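Long-range contacts in type II restriction enzyme NgoMIV (Neisseria gonorrhoeae, PDB 1FIU), which recognises the double-stranded DNA sequence 5'-GCCGGC-3' and cleaves it after the first G, acting as a homotetramer that uses magnesium ions: residues P3-E8 with Q78-K83; Y108-H113 with R212-V217; D140-R145 with P178-S183. All coordinates share one frame; numbering follows the deposited sequence.

Contact 1 of 3, residues P3-E8 with Q78-K83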
loop_
_atom_site.group_PDB
_atom_site.type_symbol
_atom_site.label_atom_id
_atom_site.label_comp_id
_atom_site.label_asym_id
_atom_site.label_seq_id
_atom_site.Cartn_x
_atom_site.Cartn_y
_atom_site.Cartn_z
ATOM N N PRO I 3 -3.558 -24.396 34.535
ATOM C CA PRO I 3 -3.448 -22.933 34.648
ATOM C C PRO I 3 -4.738 -22.253 34.198
ATOM O O PRO I 3 -5.550 -22.856 33.502
ATOM C CB PRO I 3 -2.242 -22.605 33.769
ATOM C CG PRO I 3 -2.210 -23.709 32.786
ATOM C CD PRO I 3 -2.577 -24.938 33.588
ATOM N N LEU I 4 -4.942 -20.996 34.586
ATOM C CA LEU I 4 -6.181 -20.324 34.229
ATOM C C LEU I 4 -6.439 -20.129 32.745
ATOM O O LEU I 4 -7.590 -20.142 32.340
ATOM C CB LEU I 4 -6.310 -18.980 34.951
ATOM C CG LEU I 4 -6.388 -19.071 36.473
ATOM C CD1 LEU I 4 -6.701 -17.685 37.031
ATOM C CD2 LEU I 4 -7.461 -20.075 36.895
ATOM N N PHE I 5 -5.396 -19.933 31.942
ATOM C CA PHE I 5 -5.635 -19.763 30.514
ATOM C C PHE I 5 -6.101 -21.083 29.896
ATOM O O PHE I 5 -6.836 -21.077 28.906
ATOM C CB PHE I 5 -4.398 -19.208 29.813
ATOM C CG PHE I 5 -4.244 -17.695 29.955
ATOM C CD1 PHE I 5 -3.187 -17.030 29.350
ATOM C CD2 PHE I 5 -5.166 -16.953 30.689
ATOM C CE1 PHE I 5 -3.049 -15.637 29.480
ATOM C CE2 PHE I 5 -5.040 -15.571 30.820
ATOM C CZ PHE I 5 -3.985 -14.918 30.215
ATOM N N THR I 6 -5.698 -22.208 30.497
ATOM C CA THR I 6 -6.140 -23.506 29.991
ATOM C C THR I 6 -7.617 -23.650 30.369
ATOM O O THR I 6 -8.443 -24.094 29.555
ATOM C CB THR I 6 -5.301 -24.658 30.601
ATOM O OG1 THR I 6 -3.929 -24.476 30.231
ATOM C CG2 THR I 6 -5.776 -26.029 30.085
ATOM N N GLN I 7 -7.962 -23.233 31.585
ATOM C CA GLN I 7 -9.342 -23.296 32.039
ATOM C C GLN I 7 -10.228 -22.405 31.158
ATOM O O GLN I 7 -11.334 -22.790 30.769
ATOM C CB GLN I 7 -9.432 -22.862 33.503
ATOM C CG GLN I 7 -8.687 -23.802 34.436
ATOM C CD GLN I 7 -8.880 -23.471 35.894
ATOM O OE1 GLN I 7 -9.993 -23.166 36.331
ATOM N NE2 GLN I 7 -7.797 -23.546 36.665
ATOM N N GLU I 8 -9.733 -21.214 30.830
ATOM C CA GLU I 8 -10.503 -20.296 29.987
ATOM C C GLU I 8 -10.701 -20.869 28.581
ATOM O O GLU I 8 -11.747 -20.685 27.979
ATOM C CB GLU I 8 -9.792 -18.951 29.870
ATOM C CG GLU I 8 -9.851 -18.099 31.122
ATOM C CD GLU I 8 -11.257 -17.637 31.456
ATOM O OE1 GLU I 8 -12.054 -17.401 30.519
ATOM O OE2 GLU I 8 -11.559 -17.491 32.661
ATOM N N GLN I 78 -12.190 -11.046 26.579
ATOM C CA GLN I 78 -12.448 -10.185 27.725
ATOM C C GLN I 78 -11.973 -10.823 29.030
ATOM O O GLN I 78 -11.233 -10.219 29.810
ATOM C CB GLN I 78 -13.940 -9.894 27.810
ATOM C CG GLN I 78 -14.328 -8.879 28.878
ATOM C CD GLN I 78 -15.838 -8.695 28.955
ATOM O OE1 GLN I 78 -16.581 -9.660 29.153
ATOM N NE2 GLN I 78 -16.301 -7.457 28.793
ATOM N N SER I 79 -12.360 -12.077 29.245
ATOM C CA SER I 79 -12.002 -12.769 30.471
ATOM C C SER I 79 -10.511 -13.035 30.646
ATOM O O SER I 79 -9.958 -12.844 31.734
ATOM C CB SER I 79 -12.798 -14.085 30.549
ATOM O OG SER I 79 -12.730 -14.621 31.856
ATOM N N ALA I 80 -9.836 -13.491 29.596
ATOM C CA ALA I 80 -8.417 -13.782 29.715
ATOM C C ALA I 80 -7.542 -12.512 29.784
ATOM O O ALA I 80 -6.601 -12.435 30.579
ATOM C CB ALA I 80 -7.961 -14.686 28.543
ATOM N N PHE I 81 -7.874 -11.505 28.969
ATOM C CA PHE I 81 -7.081 -10.281 28.951
ATOM C C PHE I 81 -7.159 -9.535 30.275
ATOM O O PHE I 81 -6.190 -8.874 30.696
ATOM C CB PHE I 81 -7.546 -9.377 27.791
ATOM C CG PHE I 81 -6.621 -8.218 27.525
ATOM C CD1 PHE I 81 -5.282 -8.427 27.208
ATOM C CD2 PHE I 81 -7.103 -6.912 27.582
ATOM C CE1 PHE I 81 -4.426 -7.352 26.948
ATOM C CE2 PHE I 81 -6.261 -5.835 27.321
ATOM C CZ PHE I 81 -4.924 -6.050 27.005
ATOM N N GLU I 82 -8.308 -9.656 30.927
ATOM C CA GLU I 82 -8.523 -9.020 32.224
ATOM C C GLU I 82 -7.475 -9.474 33.247
ATOM O O GLU I 82 -7.136 -8.722 34.168
ATOM C CB GLU I 82 -9.928 -9.337 32.740
ATOM C CG GLU I 82 -10.263 -8.643 34.052
ATOM C CD GLU I 82 -11.705 -8.869 34.490
ATOM O OE1 GLU I 82 -12.375 -9.772 33.937
ATOM O OE2 GLU I 82 -12.169 -8.143 35.400
ATOM N N LYS I 83 -6.938 -10.687 33.076
ATOM C CA LYS I 83 -5.943 -11.221 34.007
ATOM C C LYS I 83 -4.515 -10.749 33.734
ATOM O O LYS I 83 -3.579 -11.095 34.457
ATOM C CB LYS I 83 -6.003 -12.762 33.999
ATOM C CG LYS I 83 -7.392 -13.271 34.368
ATOM C CD LYS I 83 -7.485 -14.782 34.421
ATOM C CE LYS I 83 -8.884 -15.212 34.900
ATOM N NZ LYS I 83 -9.190 -14.689 36.282
#
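Leu4, Phe5 and Glu8 meet Ser79, Ala80 and Lys83 in a helix-helix contact on the periphery of the PDDEXK-clan nuclease fold, where the first turn of helix 4-18 packs against residues 78-83, on the C-terminal side of helix 62-81. The contact is modest, burying 287 Å² in all, and the backbones come nearest at Phe5 and Ala80, whose CA atoms are 6.6 Å apart. Phe5 supplies its apolar centre. One corner of the ring does the touching: Phe5 CE2 lies 3.8 Å from Ala80 CB, and the neighbouring CZ is 3.6 Å from Ala80 O. Leu282 of helix 280-283 and Val160 of the second subunit also pack on this ring, which is buried. Leu4 meets the aliphatic part of Lys83 at about a right angle, with Leu4 CD1 3.9 Å from Lys83 CE. The lysine runs extended as far as CE and then bends, chi4 -60° setting NZ; its ammonium has a long, weak ion pair with Glu157 of the second subunit. Leu4 and Phe5 also form backbone hydrogen bonds to that subunit, so this helix start belongs to a subunit interface as well. On the other flank of helix 62-81, Phe81 points away from 3-8 and meets Trp92 of the sheet edge to face. Glu8 closes the contact at its more polar end. Its chain is bent at chi2 (-66°), which sets CD, and both carboxylate oxygens come equally close: Ser79 OG is 3.2 Å from Glu8 OE1 and 3.2 Å from Glu8 OE2.

Contact 2 of 3, residues Y108-H113 with R212-V217; sequences YQQYAH and RLPHIV
Gln110 and Tyr111 reach from the loop between strand 92-96 and helix 113-121 to the residues leading into strand 215-220, meeting Arg212, Leu213 and Pro214. From CB, which points toward 212-217, the Gln110 chain passes to CG, 4.0 Å from Arg212 O, and then turns at chi2 (102°), which places CD 4.2 Å from the same Arg212 O. At the tip, Gln110 NE2 gives Arg212 O a weak hydrogen bond, 3.3 Å long but almost straight, with 178° at the hydrogen. The stronger partner of NE2 is Leu180 O, so one amide group links this loop both to strand 179-187 and to the run-in of its parallel neighbour. Gln110 NE2 also approaches Pro214 CG, tip to tip, at 4.0 Å.

Tyr111 arrives beside it, likewise tip to tip with the proline. Pro214 CG lies at the edge of the tyrosine ring, near its plane, 4.1 Å from Tyr111 CE1, while Tyr111 OH is 3.4 Å from Pro214 CD. Tyr111 OH also touches Leu213 CD1 at 3.9 Å and is hydrogen-bonded to Leu205 O of helix 197-208. Across the subunit boundary, Arg212 NE bonds to Leu213 O of the second subunit, and the reverse bond is made too. All five touching residues are buried: an irregular loop packs against the residues just ahead of strand 215-220, a central strand in the mixed sheet of a PDDEXK nuclease.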
loop_
_atom_site.group_PDB
_atom_site.type_symbol
_atom_site.label_atom_id
_atom_site.label_comp_id
_atom_site.label_asym_id
_atom_site.label_seq_id
_atom_site.Cartn_x
_atom_site.Cartn_y
_atom_site.Cartn_z
ATOM N N TYR I 108 -13.249 6.365 18.045
ATOM C CA TYR I 108 -11.923 6.183 18.628
ATOM C C TYR I 108 -10.913 7.128 18.019
ATOM O O TYR I 108 -10.985 7.508 16.852
ATOM C CB TYR I 108 -11.495 4.719 18.489
ATOM C CG TYR I 108 -12.569 3.859 19.095
ATOM C CD1 TYR I 108 -13.474 3.189 18.292
ATOM C CD2 TYR I 108 -12.792 3.882 20.471
ATOM C CE1 TYR I 108 -14.614 2.562 18.849
ATOM C CE2 TYR I 108 -13.912 3.273 21.035
ATOM C CZ TYR I 108 -14.821 2.620 20.215
ATOM O OH TYR I 108 -15.962 2.068 20.762
ATOM N N GLN I 109 -9.972 7.510 18.851
ATOM C CA GLN I 109 -9.001 8.503 18.489
ATOM C C GLN I 109 -8.309 8.420 17.143
ATOM O O GLN I 109 -8.293 9.398 16.397
ATOM C CB GLN I 109 -7.976 8.569 19.596
ATOM C CG GLN I 109 -7.390 9.912 19.745
ATOM C CD GLN I 109 -6.581 10.017 21.010
ATOM O OE1 GLN I 109 -7.091 9.804 22.127
ATOM N NE2 GLN I 109 -5.309 10.333 20.852
ATOM N N GLN I 110 -7.745 7.257 16.818
ATOM C CA GLN I 110 -7.011 7.153 15.573
ATOM C C GLN I 110 -7.839 7.270 14.315
ATOM O O GLN I 110 -7.279 7.454 13.243
ATOM C CB GLN I 110 -6.224 5.835 15.505
ATOM C CG GLN I 110 -5.412 5.546 16.746
ATOM C CD GLN I 110 -6.097 4.536 17.623
ATOM O OE1 GLN I 110 -7.194 4.782 18.149
ATOM N NE2 GLN I 110 -5.472 3.360 17.761
ATOM N N TYR I 111 -9.167 7.175 14.429
ATOM C CA TYR I 111 -10.031 7.248 13.247
ATOM C C TYR I 111 -11.181 8.259 13.370
ATOM O O TYR I 111 -12.103 8.263 12.539
ATOM C CB TYR I 111 -10.620 5.859 12.966
ATOM C CG TYR I 111 -9.545 4.794 12.755
ATOM C CD1 TYR I 111 -9.123 3.985 13.809
ATOM C CD2 TYR I 111 -8.874 4.697 11.536
ATOM C CE1 TYR I 111 -8.042 3.094 13.655
ATOM C CE2 TYR I 111 -7.776 3.814 11.371
ATOM C CZ TYR I 111 -7.380 3.031 12.431
ATOM O OH TYR I 111 -6.290 2.209 12.304
ATOM N N ALA I 112 -11.098 9.129 14.365
ATOM C CA ALA I 112 -12.177 10.110 14.593
ATOM C C ALA I 112 -12.417 11.032 13.404
ATOM O O ALA I 112 -13.534 11.513 13.213
ATOM C CB ALA I 112 -11.865 10.927 15.837
ATOM N N HIS I 113 -11.388 11.291 12.599
ATOM C CA HIS I 113 -11.557 12.156 11.439
ATOM C C HIS I 113 -12.447 11.587 10.341
ATOM O O HIS I 113 -12.831 12.312 9.436
ATOM C CB HIS I 113 -10.196 12.495 10.808
ATOM C CG HIS I 113 -9.392 11.286 10.440
ATOM N ND1 HIS I 113 -8.881 10.435 11.393
ATOM C CD2 HIS I 113 -9.000 10.790 9.239
ATOM C CE1 HIS I 113 -8.204 9.467 10.802
ATOM N NE2 HIS I 113 -8.258 9.657 9.499
ATOM N N ARG I 212 -0.724 5.058 16.633
ATOM C CA ARG I 212 -0.251 3.677 16.446
ATOM C C ARG I 212 -1.364 2.768 15.923
ATOM O O ARG I 212 -2.498 2.835 16.353
ATOM C CB ARG I 212 0.308 3.072 17.749
ATOM C CG ARG I 212 1.078 1.727 17.488
ATOM C CD ARG I 212 1.617 1.035 18.758
ATOM N NE ARG I 212 2.285 -0.223 18.416
ATOM C CZ ARG I 212 2.847 -1.073 19.281
ATOM N NH1 ARG I 212 2.840 -0.830 20.588
ATOM N NH2 ARG I 212 3.432 -2.188 18.828
ATOM N N LEU I 213 -1.009 1.915 14.978
ATOM C CA LEU I 213 -1.961 0.977 14.410
ATOM C C LEU I 213 -2.426 0.010 15.478
ATOM O O LEU I 213 -1.620 -0.448 16.291
ATOM C CB LEU I 213 -1.254 0.148 13.334
ATOM C CG LEU I 213 -2.161 -0.759 12.476
ATOM C CD1 LEU I 213 -3.057 0.091 11.594
ATOM C CD2 LEU I 213 -1.274 -1.634 11.587
ATOM N N PRO I 214 -3.737 -0.283 15.518
ATOM C CA PRO I 214 -4.272 -1.245 16.497
ATOM C C PRO I 214 -3.754 -2.642 16.129
ATOM O O PRO I 214 -3.237 -2.857 15.035
ATOM C CB PRO I 214 -5.777 -1.257 16.225
ATOM C CG PRO I 214 -6.069 0.077 15.543
ATOM C CD PRO I 214 -4.799 0.354 14.717
ATOM N N HIS I 215 -3.889 -3.577 17.060
ATOM C CA HIS I 215 -3.619 -4.974 16.728
ATOM C C HIS I 215 -4.673 -5.284 15.632
ATOM O O HIS I 215 -5.808 -4.812 15.697
ATOM C CB HIS I 215 -3.921 -5.878 17.924
ATOM C CG HIS I 215 -2.858 -5.860 18.970
ATOM N ND1 HIS I 215 -2.871 -5.004 20.055
ATOM C CD2 HIS I 215 -1.742 -6.615 19.100
ATOM C CE1 HIS I 215 -1.813 -5.240 20.810
ATOM N NE2 HIS I 215 -1.111 -6.213 20.251
ATOM N N ILE I 216 -4.309 -6.080 14.626
ATOM C CA ILE I 216 -5.236 -6.484 13.562
ATOM C C ILE I 216 -5.056 -8.002 13.476
ATOM O O ILE I 216 -4.019 -8.489 12.982
ATOM C CB ILE I 216 -4.890 -5.827 12.196
ATOM C CG1 ILE I 216 -4.980 -4.287 12.308
ATOM C CG2 ILE I 216 -5.896 -6.283 11.121
ATOM C CD1 ILE I 216 -4.555 -3.557 11.062
ATOM N N VAL I 217 -6.048 -8.743 13.964
ATOM C CA VAL I 217 -5.931 -10.211 13.977
ATOM C C VAL I 217 -7.203 -10.876 13.485
ATOM O O VAL I 217 -8.249 -10.242 13.372
ATOM C CB VAL I 217 -5.634 -10.715 15.404
ATOM C CG1 VAL I 217 -4.326 -10.098 15.920
ATOM C CG2 VAL I 217 -6.835 -10.359 16.345
#

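Contact 3 of 3, residues D140-R145 with P178-S183; sequences DIIVTR and PLLHAS. With MG (magnesium ion), chain N; MG (magnesium ion), chain Q; nucleotides of chain D.
Paired antiparallel, Ile142-Arg145 and Leu179-Ser183 form the sheet region at whose end Asp140 holds two magnesium ions. In the first shell the carboxylate bridges the metals: Asp140 OD1 binds the chain N magnesium at 2.1 Å, and Asp140 OD2 binds the chain Q magnesium at 2.2 Å. OP2 of the 5'-phosphate of DC1, chain D, bridges the same pair, 2.1 Å from the chain Q ion; waters fill further positions, and Cys186 O shares a magnesium with OD2.

Around the aspartate, its backbone bonds to Val97 and that of Ile141 to Ile184, while its side chain packs on Ser185 and on Glu70 of helix 62-81. The strand pairing continues from there. Val143 N donates to Ala182 O at 3.0 Å. Val143 O is gripped twice, by His181 N at 2.8 Å and Ala182 N at 3.1 Å, both reaching it from the same face of its carbonyl plane. This is a classic beta bulge: His181 and Ala182 together face Val143, and the register shifts by one before Thr144. Beyond it, Arg145 and Leu179 exchange a reciprocal pair of backbone bonds.

Side chains pack on both faces. Ile142 crosses Leu180 at about a right angle; Ile142 CG1 sits between N and the carbonyl carbon (chi1 59°), and it is CB and CG2 that meet the leucine, Ile142 CB being 3.8 Å from Leu180 CD1. Leu180 CD1 also lies 3.6 Å from Val143 O. On the other face Val143 touches Ala182 and lies alongside His181, while the Arg145 guanidinium leads away to Val286 O and Ala285 O of the second subunit. With Pro139-Asp140 just before strand 141-145 and Cys186 on strand 179-187, this is the antiparallel strand pair and two-metal centre of a PDDEXK nuclease active site, here holding the cleaved DNA.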
loop_
_atom_site.group_PDB
_atom_site.type_symbol
_atom_site.label_atom_id
_atom_site.label_comp_id
_atom_site.label_asym_id
_atom_site.label_seq_id
_atom_site.Cartn_x
_atom_site.Cartn_y
_atom_site.Cartn_z
ATOM N N ASP I 140 -15.323 -6.927 13.661
ATOM C CA ASP I 140 -16.290 -7.811 14.317
ATOM C C ASP I 140 -16.270 -7.576 15.828
ATOM O O ASP I 140 -17.321 -7.487 16.470
ATOM C CB ASP I 140 -15.937 -9.281 14.040
ATOM C CG ASP I 140 -16.098 -9.646 12.596
ATOM O OD1 ASP I 140 -16.767 -8.874 11.879
ATOM O OD2 ASP I 140 -15.576 -10.716 12.182
ATOM N N ILE I 141 -15.061 -7.503 16.376
ATOM C CA ILE I 141 -14.826 -7.294 17.805
ATOM C C ILE I 141 -13.750 -6.236 17.956
ATOM O O ILE I 141 -12.784 -6.220 17.216
ATOM C CB ILE I 141 -14.266 -8.578 18.494
ATOM C CG1 ILE I 141 -15.304 -9.705 18.440
ATOM C CG2 ILE I 141 -13.885 -8.298 19.962
ATOM C CD1 ILE I 141 -14.721 -11.056 18.835
ATOM N N ILE I 142 -13.915 -5.351 18.928
ATOM C CA ILE I 142 -12.877 -4.368 19.155
ATOM C C ILE I 142 -12.494 -4.365 20.622
ATOM O O ILE I 142 -13.302 -4.734 21.494
ATOM C CB ILE I 142 -13.294 -2.900 18.770
ATOM C CG1 ILE I 142 -14.526 -2.457 19.570
ATOM C CG2 ILE I 142 -13.475 -2.781 17.270
ATOM C CD1 ILE I 142 -14.976 -1.004 19.273
ATOM N N VAL I 143 -11.232 -4.023 20.879
ATOM C CA VAL I 143 -10.739 -3.830 22.243
ATOM C C VAL I 143 -10.349 -2.356 22.253
ATOM O O VAL I 143 -9.706 -1.885 21.326
ATOM C CB VAL I 143 -9.488 -4.664 22.576
ATOM C CG1 VAL I 143 -9.078 -4.444 24.048
ATOM C CG2 VAL I 143 -9.787 -6.145 22.344
ATOM N N THR I 144 -10.780 -1.623 23.282
ATOM C CA THR I 144 -10.470 -0.198 23.379
ATOM C C THR I 144 -9.883 0.136 24.743
ATOM O O THR I 144 -10.075 -0.614 25.711
ATOM C CB THR I 144 -11.737 0.656 23.147
ATOM O OG1 THR I 144 -12.713 0.343 24.148
ATOM C CG2 THR I 144 -12.347 0.338 21.773
ATOM N N ARG I 145 -9.158 1.255 24.808
ATOM C CA ARG I 145 -8.536 1.720 26.057
ATOM C C ARG I 145 -9.087 3.103 26.382
ATOM O O ARG I 145 -9.001 4.010 25.567
ATOM C CB ARG I 145 -7.009 1.844 25.912
ATOM C CG ARG I 145 -6.305 2.022 27.264
ATOM C CD ARG I 145 -4.818 2.209 27.131
ATOM N NE ARG I 145 -4.199 2.392 28.443
ATOM C CZ ARG I 145 -2.888 2.412 28.655
ATOM N NH1 ARG I 145 -2.047 2.258 27.635
ATOM N NH2 ARG I 145 -2.410 2.579 29.891
ATOM N N PRO I 178 -11.607 7.571 23.368
ATOM C CA PRO I 178 -10.854 6.371 23.745
ATOM C C PRO I 178 -9.994 5.921 22.568
ATOM O O PRO I 178 -10.231 6.323 21.441
ATOM C CB PRO I 178 -11.937 5.344 24.046
ATOM C CG PRO I 178 -13.133 6.168 24.368
ATOM C CD PRO I 178 -13.057 7.313 23.417
ATOM N N LEU I 179 -9.021 5.074 22.855
ATOM C CA LEU I 179 -8.107 4.549 21.835
ATOM C C LEU I 179 -8.521 3.149 21.385
ATOM O O LEU I 179 -8.950 2.330 22.192
ATOM C CB LEU I 179 -6.688 4.484 22.410
ATOM C CG LEU I 179 -6.021 5.857 22.640
ATOM C CD1 LEU I 179 -5.007 5.778 23.783
ATOM C CD2 LEU I 179 -5.342 6.300 21.328
ATOM N N LEU I 180 -8.405 2.890 20.083
ATOM C CA LEU I 180 -8.725 1.562 19.549
ATOM C C LEU I 180 -7.458 0.717 19.746
ATOM O O LEU I 180 -6.403 1.027 19.188
ATOM C CB LEU I 180 -9.114 1.650 18.064
ATOM C CG LEU I 180 -9.445 0.294 17.411
ATOM C CD1 LEU I 180 -10.565 -0.389 18.201
ATOM C CD2 LEU I 180 -9.841 0.491 15.942
ATOM N N HIS I 181 -7.563 -0.341 20.553
ATOM C CA HIS I 181 -6.416 -1.190 20.856
ATOM C C HIS I 181 -6.299 -2.336 19.857
ATOM O O HIS I 181 -5.191 -2.689 19.436
ATOM C CB HIS I 181 -6.557 -1.777 22.268
ATOM C CG HIS I 181 -5.360 -2.554 22.711
ATOM N ND1 HIS I 181 -5.394 -3.908 22.983
ATOM C CD2 HIS I 181 -4.086 -2.155 22.913
ATOM C CE1 HIS I 181 -4.183 -4.302 23.339
ATOM N NE2 HIS I 181 -3.376 -3.258 23.310
ATOM N N ALA I 182 -7.434 -2.910 19.491
ATOM C CA ALA I 182 -7.419 -4.050 18.573
ATOM C C ALA I 182 -8.675 -4.239 17.757
ATOM O O ALA I 182 -9.792 -3.947 18.216
ATOM C CB ALA I 182 -7.170 -5.355 19.363
ATOM N N SER I 183 -8.467 -4.757 16.544
ATOM C CA SER I 183 -9.533 -5.143 15.616
ATOM C C SER I 183 -9.391 -6.662 15.555
ATOM O O SER I 183 -8.332 -7.172 15.178
ATOM C CB SER I 183 -9.292 -4.598 14.212
ATOM O OG SER I 183 -10.214 -5.203 13.289
HETATM MG MG MG N . -16.927 -8.396 9.788
HETATM MG MG MG Q . -16.131 -11.924 10.455
ATOM O OP3 DC D 1 -18.532 -9.297 7.537
ATOM P P DC D 1 -18.033 -10.638 8.021
ATOM O OP1 DC D 1 -17.159 -11.365 7.013
ATOM O OP2 DC D 1 -17.443 -10.594 9.411
ATOM O "O5'" DC D 1 -19.353 -11.585 8.166
ATOM C "C5'" DC D 1 -20.039 -11.685 9.414
ATOM C "C4'" DC D 1 -20.972 -12.870 9.401
ATOM O "O4'" DC D 1 -22.100 -12.546 8.543
ATOM C "C3'" DC D 1 -20.368 -14.135 8.802
ATOM O "O3'" DC D 1 -19.847 -14.982 9.796
ATOM C "C2'" DC D 1 -21.526 -14.802 8.068
ATOM C "C1'" DC D 1 -22.540 -13.706 7.825
ATOM N N1 DC D 1 -22.560 -13.356 6.382
ATOM C C2 DC D 1 -23.486 -13.982 5.558
ATOM O O2 DC D 1 -24.218 -14.845 6.046
ATOM N N3 DC D 1 -23.556 -13.634 4.240
ATOM C C4 DC D 1 -22.720 -12.716 3.748
ATOM N N4 DC D 1 -22.827 -12.399 2.451
ATOM C C5 DC D 1 -21.738 -12.077 4.566
ATOM C C6 DC D 1 -21.692 -12.429 5.865
HETATM O O HOH W 1 -15.658 -6.479 10.113
HETATM O O HOH W 2 -16.758 -7.372 7.740
HETATM O O HOH W 3 -18.912 -7.542 10.170
HETATM O O HOH W 4 -16.375 -13.220 8.745
HETATM O O HOH W 5 -17.779 -12.718 11.731
#

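How the contacts relate
Contact 1 closes first along the chain, and contact 3 is nested inside the long loop that contact 2 closes. Contacts 2 and 3 are near neighbours, their centres 7 Å apart. They share the central sheet, in which strand 179-187 lies between 141-145 and 215-220; His215 probably bonds to both His181 and Ser183, and Tyr108 packs on Ile142 and Thr144. Contact 1 joins two helices farther out, its centre 19 Å from that of contact 3 and 25 Å from that of contact 2, yet Phe81 still touches His181. All three contacts reach the second subunit, so the sheet next to the metal site and the outer helix pair both face the same neighbouring subunit of the tetramer.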